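Local coordinates for protein leucine aminopeptidase A1, chloroplastic (Solanum lycopersicum, PDB 5D8N) that removes N-terminal amino acids from peptides as a magnesium-dependent homohexameric aminopeptidase and also acts as a protein-folding chaperone, at residues A230-E235 with Y278-C283; L266-A271 with A354-M359; T288-T293 with P344-V349; N375-E380 with K488-E493. The protein carries 1 engineered substitution. All coordinates share one frame; numbering follows the deposited sequence. Where two conformers were deposited one is given.

Contact 1: A230-E235 with Y278-C283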
loop_
_atom_site.group_PDB
_atom_site.type_symbol
_atom_site.label_atom_id
_atom_site.label_comp_id
_atom_site.label_asym_id
_atom_site.label_seq_id
_atom_site.Cartn_x
_atom_site.Cartn_y
_atom_site.Cartn_z
ATOM N N ALA A 230 -30.702 3.717 20.499
ATOM C CA ALA A 230 -31.706 3.885 21.549
ATOM C C ALA A 230 -31.617 5.259 22.199
ATOM O O ALA A 230 -32.625 5.955 22.305
ATOM C CB ALA A 230 -31.534 2.824 22.629
ATOM N N VAL A 231 -30.395 5.749 22.411
ATOM C CA VAL A 231 -30.214 7.117 22.909
ATOM C C VAL A 231 -30.603 8.201 21.917
ATOM O O VAL A 231 -31.308 9.166 22.261
ATOM C CB VAL A 231 -28.781 7.373 23.406
ATOM C CG1 VAL A 231 -28.573 8.846 23.767
ATOM C CG2 VAL A 231 -28.535 6.513 24.635
ATOM N N LEU A 232 -30.300 7.971 20.647
ATOM C CA LEU A 232 -30.783 8.892 19.618
ATOM C C LEU A 232 -32.318 8.946 19.592
ATOM O O LEU A 232 -32.922 10.012 19.461
ATOM C CB LEU A 232 -30.249 8.484 18.255
ATOM C CG LEU A 232 -30.352 9.518 17.143
ATOM C CD1 LEU A 232 -29.583 10.768 17.542
ATOM C CD2 LEU A 232 -29.739 8.987 15.847
ATOM N N ALA A 233 -32.964 7.792 19.711
ATOM C CA ALA A 233 -34.432 7.777 19.769
ATOM C C ALA A 233 -34.971 8.530 20.981
ATOM O O ALA A 233 -35.970 9.246 20.876
ATOM C CB ALA A 233 -34.954 6.357 19.790
ATOM N N GLU A 234 -34.285 8.410 22.117
ATOM C CA GLU A 234 -34.679 9.166 23.310
ATOM C C GLU A 234 -34.525 10.669 23.124
ATOM O O GLU A 234 -35.368 11.438 23.582
ATOM C CB GLU A 234 -33.888 8.757 24.558
ATOM C CG GLU A 234 -34.255 7.387 25.100
ATOM C CD GLU A 234 -35.712 7.241 25.532
ATOM O OE1 GLU A 234 -36.308 8.242 26.009
ATOM O OE2 GLU A 234 -36.243 6.118 25.327
ATOM N N GLU A 235 -33.476 11.093 22.431
ATOM C CA GLU A 235 -33.330 12.496 22.110
ATOM C C GLU A 235 -34.519 12.965 21.263
ATOM O O GLU A 235 -35.003 14.090 21.404
ATOM C CB GLU A 235 -32.001 12.803 21.405
ATOM C CG GLU A 235 -30.759 12.547 22.256
ATOM C CD GLU A 235 -30.512 13.559 23.368
ATOM O OE1 GLU A 235 -31.025 14.702 23.340
ATOM O OE2 GLU A 235 -29.786 13.184 24.305
ATOM N N TYR A 278 -33.384 1.682 15.843
ATOM C CA TYR A 278 -34.655 2.350 16.027
ATOM C C TYR A 278 -34.850 3.289 14.857
ATOM O O TYR A 278 -33.980 4.094 14.516
ATOM C CB TYR A 278 -34.698 3.139 17.343
ATOM C CG TYR A 278 -34.729 2.232 18.547
ATOM C CD1 TYR A 278 -35.912 1.577 18.925
ATOM C CD2 TYR A 278 -33.565 1.900 19.219
ATOM C CE1 TYR A 278 -35.929 0.613 19.924
ATOM C CE2 TYR A 278 -33.581 0.963 20.242
ATOM C CZ TYR A 278 -34.769 0.369 20.630
ATOM O OH TYR A 278 -34.758 -0.603 21.603
ATOM N N PHE A 279 -36.060 3.269 14.320
ATOM C CA PHE A 279 -36.399 4.123 13.193
ATOM C C PHE A 279 -37.205 5.281 13.776
ATOM O O PHE A 279 -38.269 5.087 14.354
ATOM C CB PHE A 279 -37.182 3.301 12.160
ATOM C CG PHE A 279 -37.426 4.023 10.868
ATOM C CD1 PHE A 279 -38.479 4.921 10.741
ATOM C CD2 PHE A 279 -36.694 3.696 9.742
ATOM C CE1 PHE A 279 -38.714 5.570 9.540
ATOM C CE2 PHE A 279 -36.937 4.334 8.545
ATOM C CZ PHE A 279 -37.932 5.282 8.439
ATOM N N ILE A 280 -36.674 6.478 13.620
ATOM C CA ILE A 280 -37.202 7.669 14.241
ATOM C C ILE A 280 -38.046 8.470 13.271
ATOM O O ILE A 280 -37.597 8.839 12.177
ATOM C CB ILE A 280 -36.046 8.556 14.740
ATOM C CG1 ILE A 280 -35.244 7.828 15.814
ATOM C CG2 ILE A 280 -36.595 9.855 15.291
ATOM C CD1 ILE A 280 -33.898 8.464 16.083
ATOM N N HIS A 281 -39.283 8.732 13.681
ATOM C CA HIS A 281 -40.203 9.562 12.906
ATOM C C HIS A 281 -40.836 10.669 13.746
ATOM O O HIS A 281 -41.678 10.416 14.601
ATOM C CB HIS A 281 -41.283 8.688 12.267
ATOM C CG HIS A 281 -42.216 9.435 11.370
ATOM N ND1 HIS A 281 -43.456 8.944 11.014
ATOM C CD2 HIS A 281 -42.144 10.688 10.848
ATOM C CE1 HIS A 281 -44.051 9.811 10.210
ATOM N NE2 HIS A 281 -43.289 10.888 10.110
ATOM N N LEU A 282 -40.384 11.894 13.547
ATOM C CA LEU A 282 -41.019 13.057 14.171
ATOM C C LEU A 282 -41.830 13.775 13.117
ATOM O O LEU A 282 -41.468 13.769 11.931
ATOM C CB LEU A 282 -39.974 14.035 14.692
ATOM C CG LEU A 282 -39.060 13.545 15.807
ATOM C CD1 LEU A 282 -37.926 14.537 16.038
ATOM C CD2 LEU A 282 -39.855 13.394 17.085
ATOM N N CYS A 283 -42.930 14.379 13.551
ATOM C CA CYS A 283 -43.744 15.215 12.675
ATOM C C CYS A 283 -44.095 16.538 13.338
ATOM O O CYS A 283 -44.669 16.553 14.434
ATOM C CB CYS A 283 -45.039 14.507 12.292
ATOM S SG CYS A 283 -45.983 15.440 11.044
#

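Contact 2: L266-A271 with A354-M359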
loop_
_atom_site.group_PDB
_atom_site.type_symbol
_atom_site.label_atom_id
_atom_site.label_comp_id
_atom_site.label_asym_id
_atom_site.label_seq_id
_atom_site.Cartn_x
_atom_site.Cartn_y
_atom_site.Cartn_z
ATOM N N LEU A 266 -32.429 -3.134 7.739
ATOM C CA LEU A 266 -32.295 -4.184 8.729
ATOM C C LEU A 266 -31.075 -5.046 8.485
ATOM O O LEU A 266 -30.434 -5.497 9.429
ATOM C CB LEU A 266 -33.560 -5.034 8.794
ATOM C CG LEU A 266 -34.769 -4.289 9.372
ATOM C CD1 LEU A 266 -36.052 -5.097 9.239
ATOM C CD2 LEU A 266 -34.548 -4.018 10.842
ATOM N N ALA A 267 -30.664 -5.182 7.235
ATOM C CA ALA A 267 -29.423 -5.905 6.968
ATOM C C ALA A 267 -28.192 -5.188 7.549
ATOM O O ALA A 267 -27.299 -5.813 8.101
ATOM C CB ALA A 267 -29.241 -6.095 5.473
ATOM N N VAL A 268 -28.167 -3.873 7.430
ATOM C CA VAL A 268 -27.047 -3.108 7.976
ATOM C C VAL A 268 -27.047 -3.221 9.479
ATOM O O VAL A 268 -26.014 -3.416 10.095
ATOM C CB VAL A 268 -27.165 -1.610 7.595
ATOM C CG1 VAL A 268 -26.059 -0.808 8.261
ATOM C CG2 VAL A 268 -27.059 -1.447 6.084
ATOM N N ALA A 269 -28.232 -3.161 10.066
ATOM C CA ALA A 269 -28.388 -3.226 11.521
ATOM C C ALA A 269 -28.149 -4.607 12.172
ATOM O O ALA A 269 -27.986 -4.706 13.381
ATOM C CB ALA A 269 -29.774 -2.732 11.894
ATOM N N ALA A 270 -28.138 -5.664 11.371
ATOM C CA ALA A 270 -28.223 -7.026 11.886
ATOM C C ALA A 270 -27.030 -7.405 12.766
ATOM O O ALA A 270 -27.180 -8.128 13.748
ATOM C CB ALA A 270 -28.354 -8.015 10.728
ATOM N N ALA A 271 -25.846 -6.898 12.449
ATOM C CA ALA A 271 -24.666 -7.311 13.229
ATOM C C ALA A 271 -24.787 -6.840 14.681
ATOM O O ALA A 271 -24.344 -7.544 15.601
ATOM C CB ALA A 271 -23.386 -6.763 12.606
ATOM N N ALA A 354 -33.277 6.614 10.160
ATOM C CA ALA A 354 -33.148 5.178 10.368
ATOM C C ALA A 354 -31.856 4.874 11.115
ATOM O O ALA A 354 -30.769 4.783 10.510
ATOM C CB ALA A 354 -33.185 4.447 9.037
ATOM N N ALA A 355 -31.960 4.841 12.440
ATOM C CA ALA A 355 -30.785 4.796 13.288
ATOM C C ALA A 355 -30.351 3.355 13.589
ATOM O O ALA A 355 -31.161 2.464 13.848
ATOM C CB ALA A 355 -31.060 5.524 14.590
ATOM N N CYS A 356 -29.058 3.122 13.482
ATOM C CA CYS A 356 -28.453 1.839 13.795
ATOM C C CYS A 356 -26.952 2.050 13.934
ATOM O O CYS A 356 -26.440 3.126 13.648
ATOM C CB CYS A 356 -28.732 0.809 12.694
ATOM S SG CYS A 356 -28.096 1.274 11.061
ATOM N N GLU A 357 -26.250 1.031 14.412
ATOM C CA GLU A 357 -24.802 1.015 14.314
ATOM C C GLU A 357 -24.367 -0.149 13.449
ATOM O O GLU A 357 -25.064 -1.150 13.336
ATOM C CB GLU A 357 -24.107 1.025 15.682
ATOM C CG GLU A 357 -24.390 -0.157 16.574
ATOM C CD GLU A 357 -23.576 -0.184 17.847
ATOM O OE1 GLU A 357 -22.816 0.780 18.134
ATOM O OE2 GLU A 357 -23.540 -1.295 18.437
ATOM N N ASN A 358 -23.351 0.122 12.639
ATOM C CA ASN A 358 -22.847 -0.847 11.682
ATOM C C ASN A 358 -21.641 -1.578 12.275
ATOM O O ASN A 358 -20.533 -1.036 12.300
ATOM C CB ASN A 358 -22.474 -0.147 10.370
ATOM C CG ASN A 358 -21.885 -1.114 9.351
ATOM O OD1 ASN A 358 -21.928 -2.325 9.547
ATOM N ND2 ASN A 358 -21.252 -0.573 8.310
ATOM N N MET A 359 -21.885 -2.770 12.794
ATOM C CA MET A 359 -20.902 -3.544 13.529
ATOM C C MET A 359 -20.506 -4.836 12.786
ATOM O O MET A 359 -20.956 -5.110 11.673
ATOM C CB MET A 359 -21.469 -3.916 14.902
ATOM C CG MET A 359 -21.790 -2.730 15.791
ATOM S SD MET A 359 -20.332 -1.849 16.385
ATOM C CE MET A 359 -20.030 -2.676 17.936
HETATM O O HOH W 1 -24.787 -3.683 12.462
#

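Contact 3: T288-T293 with P344-V349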
loop_
_atom_site.group_PDB
_atom_site.type_symbol
_atom_site.label_atom_id
_atom_site.label_comp_id
_atom_site.label_asym_id
_atom_site.label_seq_id
_atom_site.Cartn_x
_atom_site.Cartn_y
_atom_site.Cartn_z
ATOM N N THR A 288 -53.488 24.372 13.707
ATOM C CA THR A 288 -54.397 25.148 12.891
ATOM C C THR A 288 -54.637 24.471 11.546
ATOM O O THR A 288 -53.891 23.569 11.171
ATOM C CB THR A 288 -53.874 26.579 12.691
ATOM O OG1 THR A 288 -52.570 26.559 12.105
ATOM C CG2 THR A 288 -53.797 27.327 14.022
ATOM N N LYS A 289 -55.682 24.890 10.836
ATOM C CA LYS A 289 -56.228 24.096 9.739
ATOM C C LYS A 289 -56.109 24.760 8.359
ATOM O O LYS A 289 -56.617 24.228 7.383
ATOM C CB LYS A 289 -57.686 23.712 10.029
ATOM C CG LYS A 289 -57.857 22.599 11.055
ATOM C CD LYS A 289 -59.327 22.398 11.404
ATOM C CE LYS A 289 -60.149 21.976 10.196
ATOM N NZ LYS A 289 -61.553 21.603 10.530
ATOM N N GLU A 290 -55.283 25.789 8.228
ATOM C CA GLU A 290 -54.883 26.249 6.906
ATOM C C GLU A 290 -54.135 25.152 6.120
ATOM O O GLU A 290 -53.752 24.120 6.685
ATOM C CB GLU A 290 -54.041 27.520 7.026
ATOM C CG GLU A 290 -52.554 27.329 7.342
ATOM C CD GLU A 290 -52.247 26.811 8.745
ATOM O OE1 GLU A 290 -53.153 26.701 9.595
ATOM O OE2 GLU A 290 -51.069 26.498 9.023
ATOM N N ARG A 291 -54.031 25.342 4.802
ATOM C CA ARG A 291 -53.279 24.451 3.921
ATOM C C ARG A 291 -51.801 24.439 4.322
ATOM O O ARG A 291 -51.184 25.491 4.499
ATOM C CB ARG A 291 -53.395 24.849 2.438
ATOM C CG ARG A 291 -54.271 23.912 1.609
ATOM C CD ARG A 291 -53.548 22.665 1.124
ATOM N NE ARG A 291 -52.532 22.974 0.122
ATOM C CZ ARG A 291 -51.386 22.310 -0.023
ATOM N NH1 ARG A 291 -51.082 21.291 0.773
ATOM N NH2 ARG A 291 -50.519 22.684 -0.953
ATOM N N LYS A 292 -51.250 23.234 4.444
ATOM C CA LYS A 292 -49.847 23.049 4.768
ATOM C C LYS A 292 -49.100 22.325 3.648
ATOM O O LYS A 292 -49.570 21.326 3.112
ATOM C CB LYS A 292 -49.714 22.318 6.108
ATOM C CG LYS A 292 -50.346 23.086 7.266
ATOM C CD LYS A 292 -50.318 22.276 8.543
ATOM C CE LYS A 292 -51.126 22.898 9.675
ATOM N NZ LYS A 292 -50.513 24.134 10.247
ATOM N N THR A 293 -47.918 22.832 3.311
ATOM C CA THR A 293 -46.987 22.148 2.421
ATOM C C THR A 293 -46.302 21.020 3.191
ATOM O O THR A 293 -45.828 21.241 4.297
ATOM C CB THR A 293 -45.914 23.140 1.929
ATOM O OG1 THR A 293 -46.560 24.175 1.188
ATOM C CG2 THR A 293 -44.918 22.474 0.983
ATOM N N PRO A 344 -43.540 27.439 12.752
ATOM C CA PRO A 344 -44.122 27.973 11.525
ATOM C C PRO A 344 -45.471 27.352 11.185
ATOM O O PRO A 344 -45.686 26.155 11.351
ATOM C CB PRO A 344 -43.090 27.612 10.465
ATOM C CG PRO A 344 -42.376 26.425 11.032
ATOM C CD PRO A 344 -42.317 26.660 12.513
ATOM N N SER A 345 -46.363 28.158 10.626
ATOM C CA SER A 345 -47.620 27.662 10.086
ATOM C C SER A 345 -47.382 27.340 8.617
ATOM O O SER A 345 -46.308 27.612 8.068
ATOM C CB SER A 345 -48.731 28.713 10.248
ATOM O OG SER A 345 -48.383 29.890 9.529
ATOM N N ARG A 346 -48.388 26.756 7.981
ATOM C CA ARG A 346 -48.356 26.500 6.539
ATOM C C ARG A 346 -47.385 25.384 6.137
ATOM O O ARG A 346 -47.241 25.112 4.946
ATOM C CB ARG A 346 -48.078 27.781 5.734
ATOM C CG ARG A 346 -49.104 28.893 5.934
ATOM C CD ARG A 346 -48.581 30.254 5.462
ATOM N NE ARG A 346 -47.771 30.190 4.242
ATOM C CZ ARG A 346 -46.517 30.628 4.131
ATOM N NH1 ARG A 346 -45.894 31.198 5.157
ATOM N NH2 ARG A 346 -45.873 30.482 2.980
ATOM N N VAL A 347 -46.784 24.686 7.099
ATOM C CA VAL A 347 -45.899 23.551 6.791
ATOM C C VAL A 347 -46.162 22.373 7.724
ATOM O O VAL A 347 -46.433 22.505 8.926
ATOM C CB VAL A 347 -44.385 23.877 6.852
ATOM C CG1 VAL A 347 -43.961 24.836 5.749
ATOM C CG2 VAL A 347 -44.006 24.462 8.205
ATOM N N GLU A 348 -46.030 21.192 7.143
ATOM C CA GLU A 348 -45.983 19.959 7.901
ATOM C C GLU A 348 -44.641 19.328 7.579
ATOM O O GLU A 348 -44.337 19.133 6.408
ATOM C CB GLU A 348 -47.143 19.042 7.510
ATOM C CG GLU A 348 -47.130 17.656 8.133
ATOM C CD GLU A 348 -48.264 16.767 7.625
ATOM O OE1 GLU A 348 -49.435 17.196 7.629
ATOM O OE2 GLU A 348 -48.014 15.595 7.281
ATOM N N VAL A 349 -43.828 19.067 8.597
ATOM C CA VAL A 349 -42.462 18.590 8.368
ATOM C C VAL A 349 -42.242 17.259 9.057
ATOM O O VAL A 349 -42.383 17.135 10.284
ATOM C CB VAL A 349 -41.395 19.571 8.888
ATOM C CG1 VAL A 349 -40.002 19.104 8.500
ATOM C CG2 VAL A 349 -41.603 20.955 8.300
HETATM O O HOH W 2 -47.598 24.323 10.639
#

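Contact 4: N375-E380 with K488-E493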
loop_
_atom_site.group_PDB
_atom_site.type_symbol
_atom_site.label_atom_id
_atom_site.label_comp_id
_atom_site.label_asym_id
_atom_site.label_seq_id
_atom_site.Cartn_x
_atom_site.Cartn_y
_atom_site.Cartn_z
ATOM N N ASN A 375 -39.092 -1.106 -1.269
ATOM C CA ASN A 375 -39.759 -0.985 -2.570
ATOM C C ASN A 375 -39.523 -2.183 -3.483
ATOM O O ASN A 375 -39.885 -2.156 -4.652
ATOM C CB ASN A 375 -39.338 0.277 -3.307
ATOM C CG ASN A 375 -37.882 0.258 -3.719
ATOM O OD1 ASN A 375 -37.140 -0.656 -3.398
ATOM N ND2 ASN A 375 -37.464 1.299 -4.440
ATOM N N GLY A 376 -38.964 -3.256 -2.938
ATOM C CA GLY A 376 -38.767 -4.492 -3.683
ATOM C C GLY A 376 -37.459 -4.588 -4.447
ATOM O O GLY A 376 -37.195 -5.627 -5.073
ATOM N N LYS A 377 -36.715 -3.491 -4.584
ATOM C CA LYS A 377 -35.491 -3.531 -5.387
ATOM C C LYS A 377 -34.400 -4.251 -4.627
ATOM O O LYS A 377 -34.299 -4.107 -3.407
ATOM C CB LYS A 377 -35.011 -2.134 -5.797
ATOM C CG LYS A 377 -36.014 -1.431 -6.687
ATOM C CD LYS A 377 -35.500 -0.098 -7.196
ATOM C CE LYS A 377 -36.581 0.584 -8.012
ATOM N NZ LYS A 377 -36.125 1.900 -8.497
ATOM N N THR A 378 -33.582 -5.015 -5.353
ATOM C CA THR A 378 -32.518 -5.794 -4.731
ATOM C C THR A 378 -31.161 -5.150 -4.930
ATOM O O THR A 378 -30.895 -4.549 -5.991
ATOM C CB THR A 378 -32.454 -7.212 -5.314
ATOM O OG1 THR A 378 -32.372 -7.151 -6.745
ATOM C CG2 THR A 378 -33.687 -7.973 -4.950
ATOM N N ILE A 379 -30.332 -5.233 -3.893
ATOM C CA ILE A 379 -29.021 -4.582 -3.880
ATOM C C ILE A 379 -27.948 -5.562 -3.514
ATOM O O ILE A 379 -28.026 -6.225 -2.482
ATOM C CB ILE A 379 -28.982 -3.445 -2.835
ATOM C CG1 ILE A 379 -30.109 -2.451 -3.108
ATOM C CG2 ILE A 379 -27.642 -2.728 -2.841
ATOM C CD1 ILE A 379 -30.605 -1.802 -1.833
ATOM N N GLU A 380 -27.007 -5.737 -4.429
ATOM C CA GLU A 380 -25.828 -6.537 -4.144
ATOM C C GLU A 380 -24.787 -5.695 -3.426
ATOM O O GLU A 380 -24.350 -4.657 -3.918
ATOM C CB GLU A 380 -25.209 -7.110 -5.416
ATOM C CG GLU A 380 -23.926 -7.893 -5.152
ATOM C CD GLU A 380 -23.291 -8.443 -6.420
ATOM O OE1 GLU A 380 -23.518 -7.897 -7.542
ATOM O OE2 GLU A 380 -22.638 -9.497 -6.246
ATOM N N LYS A 488 -31.542 7.783 -5.630
ATOM C CA LYS A 488 -32.654 8.100 -6.510
ATOM C C LYS A 488 -33.533 6.888 -6.813
ATOM O O LYS A 488 -34.704 7.052 -7.129
ATOM C CB LYS A 488 -32.108 8.651 -7.824
ATOM C CG LYS A 488 -33.151 9.143 -8.819
ATOM C CD LYS A 488 -32.471 9.831 -9.993
ATOM C CE LYS A 488 -33.425 10.258 -11.099
ATOM N NZ LYS A 488 -33.568 9.128 -12.055
ATOM N N GLN A 489 -32.970 5.687 -6.767
ATOM C CA GLN A 489 -33.709 4.474 -7.059
ATOM C C GLN A 489 -34.801 4.256 -6.018
ATOM O O GLN A 489 -35.624 3.357 -6.159
ATOM C CB GLN A 489 -32.775 3.258 -7.066
ATOM C CG GLN A 489 -31.802 3.207 -8.238
ATOM C CD GLN A 489 -32.477 2.799 -9.524
ATOM O OE1 GLN A 489 -33.326 1.903 -9.550
ATOM N NE2 GLN A 489 -32.190 3.532 -10.575
ATOM N N PHE A 490 -34.729 4.974 -4.910
ATOM C CA PHE A 490 -35.623 4.720 -3.794
ATOM C C PHE A 490 -36.553 5.886 -3.510
ATOM O O PHE A 490 -37.187 5.968 -2.441
ATOM C CB PHE A 490 -34.789 4.333 -2.576
ATOM C CG PHE A 490 -33.895 3.169 -2.844
ATOM C CD1 PHE A 490 -34.409 1.879 -2.889
ATOM C CD2 PHE A 490 -32.580 3.373 -3.218
ATOM C CE1 PHE A 490 -33.624 0.830 -3.311
ATOM C CE2 PHE A 490 -31.767 2.305 -3.556
ATOM C CZ PHE A 490 -32.299 1.034 -3.652
ATOM N N VAL A 491 -36.612 6.801 -4.468
ATOM C CA VAL A 491 -37.412 7.994 -4.351
ATOM C C VAL A 491 -38.465 7.973 -5.459
ATOM O O VAL A 491 -38.180 7.877 -6.654
ATOM C CB VAL A 491 -36.568 9.272 -4.483
ATOM C CG1 VAL A 491 -37.446 10.513 -4.483
ATOM C CG2 VAL A 491 -35.551 9.362 -3.356
ATOM N N ASP A 492 -39.696 8.153 -5.034
ATOM C CA ASP A 492 -40.827 8.283 -5.944
ATOM C C ASP A 492 -40.594 9.478 -6.847
ATOM O O ASP A 492 -40.370 10.601 -6.387
ATOM C CB ASP A 492 -42.041 8.539 -5.059
ATOM C CG ASP A 492 -43.340 8.352 -5.765
ATOM O OD1 ASP A 492 -43.447 8.691 -6.965
ATOM O OD2 ASP A 492 -44.253 7.894 -5.044
ATOM N N GLU A 493 -40.758 9.259 -8.137
ATOM C CA GLU A 493 -40.477 10.287 -9.126
ATOM C C GLU A 493 -41.358 11.531 -9.011
ATOM O O GLU A 493 -40.952 12.624 -9.385
ATOM C CB GLU A 493 -40.631 9.653 -10.515
ATOM C CG GLU A 493 -40.366 10.572 -11.704
ATOM C CD GLU A 493 -39.692 9.837 -12.858
ATOM O OE1 GLU A 493 -40.276 8.840 -13.340
ATOM O OE2 GLU A 493 -38.594 10.248 -13.300
#

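Contact 1: A230-E235 with Y278-C283
Ala230, Leu232 and Ala233 of helix 229-242 pack on Tyr278 and Ile280 of strand 278-284. This is helix-on-sheet packing in the mixed eight-stranded sheet of the aminopeptidase catalytic domain. The helix runs nearly parallel to the strand, with 16° between the short axes and 8.4 Å at their closest approach. Ala230 lies opposite Tyr278, and Ala233 lies opposite Ile280.

Tyr278 can be followed outward. Its CB rests on CB of Ala233, 4.1 Å away. Chi1 of -70° sets CG anti to the carbonyl carbon. The ring lies beside Ala230. Ring atom CD2 of Tyr278 is 3.6 Å from CA of Ala230. One atom further along, CE2 of Tyr278 meets CB of Ala230 at 3.7 Å. The ring is oblique to both alanines.

Ile280 fills the next position along the strand that faces the helix. The side-chain contacts are apolar. Ile251 of strand 247-252 touches both Ala233 and Tyr278, and Leu333 of helix 327-342 touches Leu232. The packing therefore continues to a neighbouring strand and a neighbouring helix. The side chains of Leu232 and Ile280 cross at about a right angle. Chi2 of 165° carries CD1 of Ile280 outward to the helix, where it sits 3.8 Å from CG of Leu232 and 3.8 Å from CA of Ala233.

Contact 2: L266-A271 with A354-M359
At the metal-site end of strand 347-358, Cys356, Asn358 and Met359 lie against Val268, Ala269 and Ala271. Val268 and Ala269 belong to helix 263-269. CB of Cys356 meets CB of Ala269 at 3.8 Å. SG of Cys356 sits between the backbone N and the carbonyl carbon, with chi1 60°. It comes 4.0 Å from CG1 of Val268. The same methyl, CG1 of Val268, is 4.2 Å from CB of Asn358.

Strand 347-358 is an inner strand of the mixed catalytic sheet, between the antiparallel strand 278-284 and the parallel strand 293-305. Its end lies beside the magnesium-binding residues Asp305 and Glu387. ND2 of Asn358 is hydrogen-bonded to Asp305, and the Asn358 side chain is about 3 Å from that of Glu387. Val268 also touches Glu387.

One water makes the polar link between the segments. It donates to O of Val268 and to O of Glu357, each at 2.7 Å. It accepts from N of Met359 at 3.1 Å. Three backbone groups thus hold it, and two buried carbonyls are satisfied. The carboxylate of Glu357 turns elsewhere and forms a salt bridge with Arg366 of a second subunit. Beyond the water, the two segments meet once more, where CB of Ala271 packs 4.1 Å from CB of Met359.

Contact 3: T288-T293 with P344-V349
Thr293 pairs with Val347 in a parallel beta bridge, and Glu290 reaches across beside it to the backbone of Arg346. Two backbone hydrogen bonds make the bridge. Thr293 N donates to Arg346 O at 2.9 Å. Glu348 N donates to Thr293 O at 2.9 Å, nearly straight at 175°. CA-H...O contacts lie next to these bonds, from Lys292 CA to Arg346 O and from Val347 CA to Thr293 O.

The charged group centres on one carboxylate oxygen. OE2 of Glu290 accepts from Arg346 N across the contact at 2.9 Å, through its anti lone pair. Within 288-293 the same oxygen forms a salt bridge with NZ of Lys292 at 2.7 Å, which arrives from above the carboxylate plane. The other oxygen, OE1 of Glu290, is bonded by OG1 of Thr288 on its syn side at 2.6 Å. Both oxygens of the carboxylate that takes Arg346 N are thus held. Lys292 runs extended as far as CE and bends at chi4 (-71°), and its NZ reaches OE2 of Glu290.

A water extends the polar set. It accepts from NZ of Lys292 and donates to the carbonyls of Pro344 and Val347. The CB and CG atoms of Lys292 pack over the backbone at Arg346 and Val347.

The segments lie where strands 293-305 and 347-358 begin. Helix 327-342 joins these parallel neighbours, which gives a beta-alpha-beta unit. Phe284 of strand 278-284 and Val526 of helix 519-527 both touch Val347.

Contact 4: N375-E380 with K488-E493
The backbone O of Gln489 is gripped by two side chains of the segment 375-380. NZ of Lys377 donates to it at 2.8 Å, in the carbonyl plane and on a lone pair. ND2 of Asn375 adds a weak hydrogen bond to the same oxygen at 3.3 Å. Lys377 has a second bond, from NZ to OE1 of Gln489 at 3.0 Å. There the ammonium group stands above the plane of the side-chain carbonyl. One lysine tip therefore holds both the backbone and the side-chain oxygen of Gln489.

The side chains of Lys377 and Gln489 cross at about a right angle. Lys377 is extended beyond CG, with chi2, chi3 and chi4 all near 180°. Gln489 is bent at chi2 (-75°), which turns its CD back from a straight course.

Phe490 carries the apolar part. Its CZ meets CD1 of Ile379 tip to tip at 3.8 Å. Its CD1 lies 3.5 Å from ND2 of Asn375, with the amide and ring planes 38° apart. CB of Gln489 covers one ring face near the rim. Ala393 and Ile397 of helix 388-401 also touch the Phe490 ring, as does Met470 of strand 470-471.

Asn375 is itself fixed by Lys377, whose backbone N donates to OD1 of Asn375 at 3.1 Å. Gln489 and Phe490 are the middle residues of a type I turn from Lys488 to Val491. The arrangement sets this beta turn against an Asx turn in the loop joining the antiparallel strands 370-372 and 378-380.

Contacts 1, 2 and 3 share one sheet, in which strands 278-284 and 347-358 are neighbours. Contacts 1 and 2 touch: Tyr278 O and Ala355 N are 3.0 Å apart, a probable hydrogen bond, and Leu232 CD2 packs 3.9 Å from Ala355 CB. Contact 3 lies at the far end of strand 347-358, its centre about 34 Å from that of contact 2. It meets contact 1 through Cys283 SG and Glu348 CG, 3.8 Å apart. Contact 2 borders the magnesium ligands Asp305 and Glu387. Contact 4 is centred about 19 Å from contact 2. Its Ile379 side chain is about 7 Å from that of Arg389, a predicted active-site residue. Contacts 2 and 4 both touch the same neighbouring subunit, not the one that supplies Arg366.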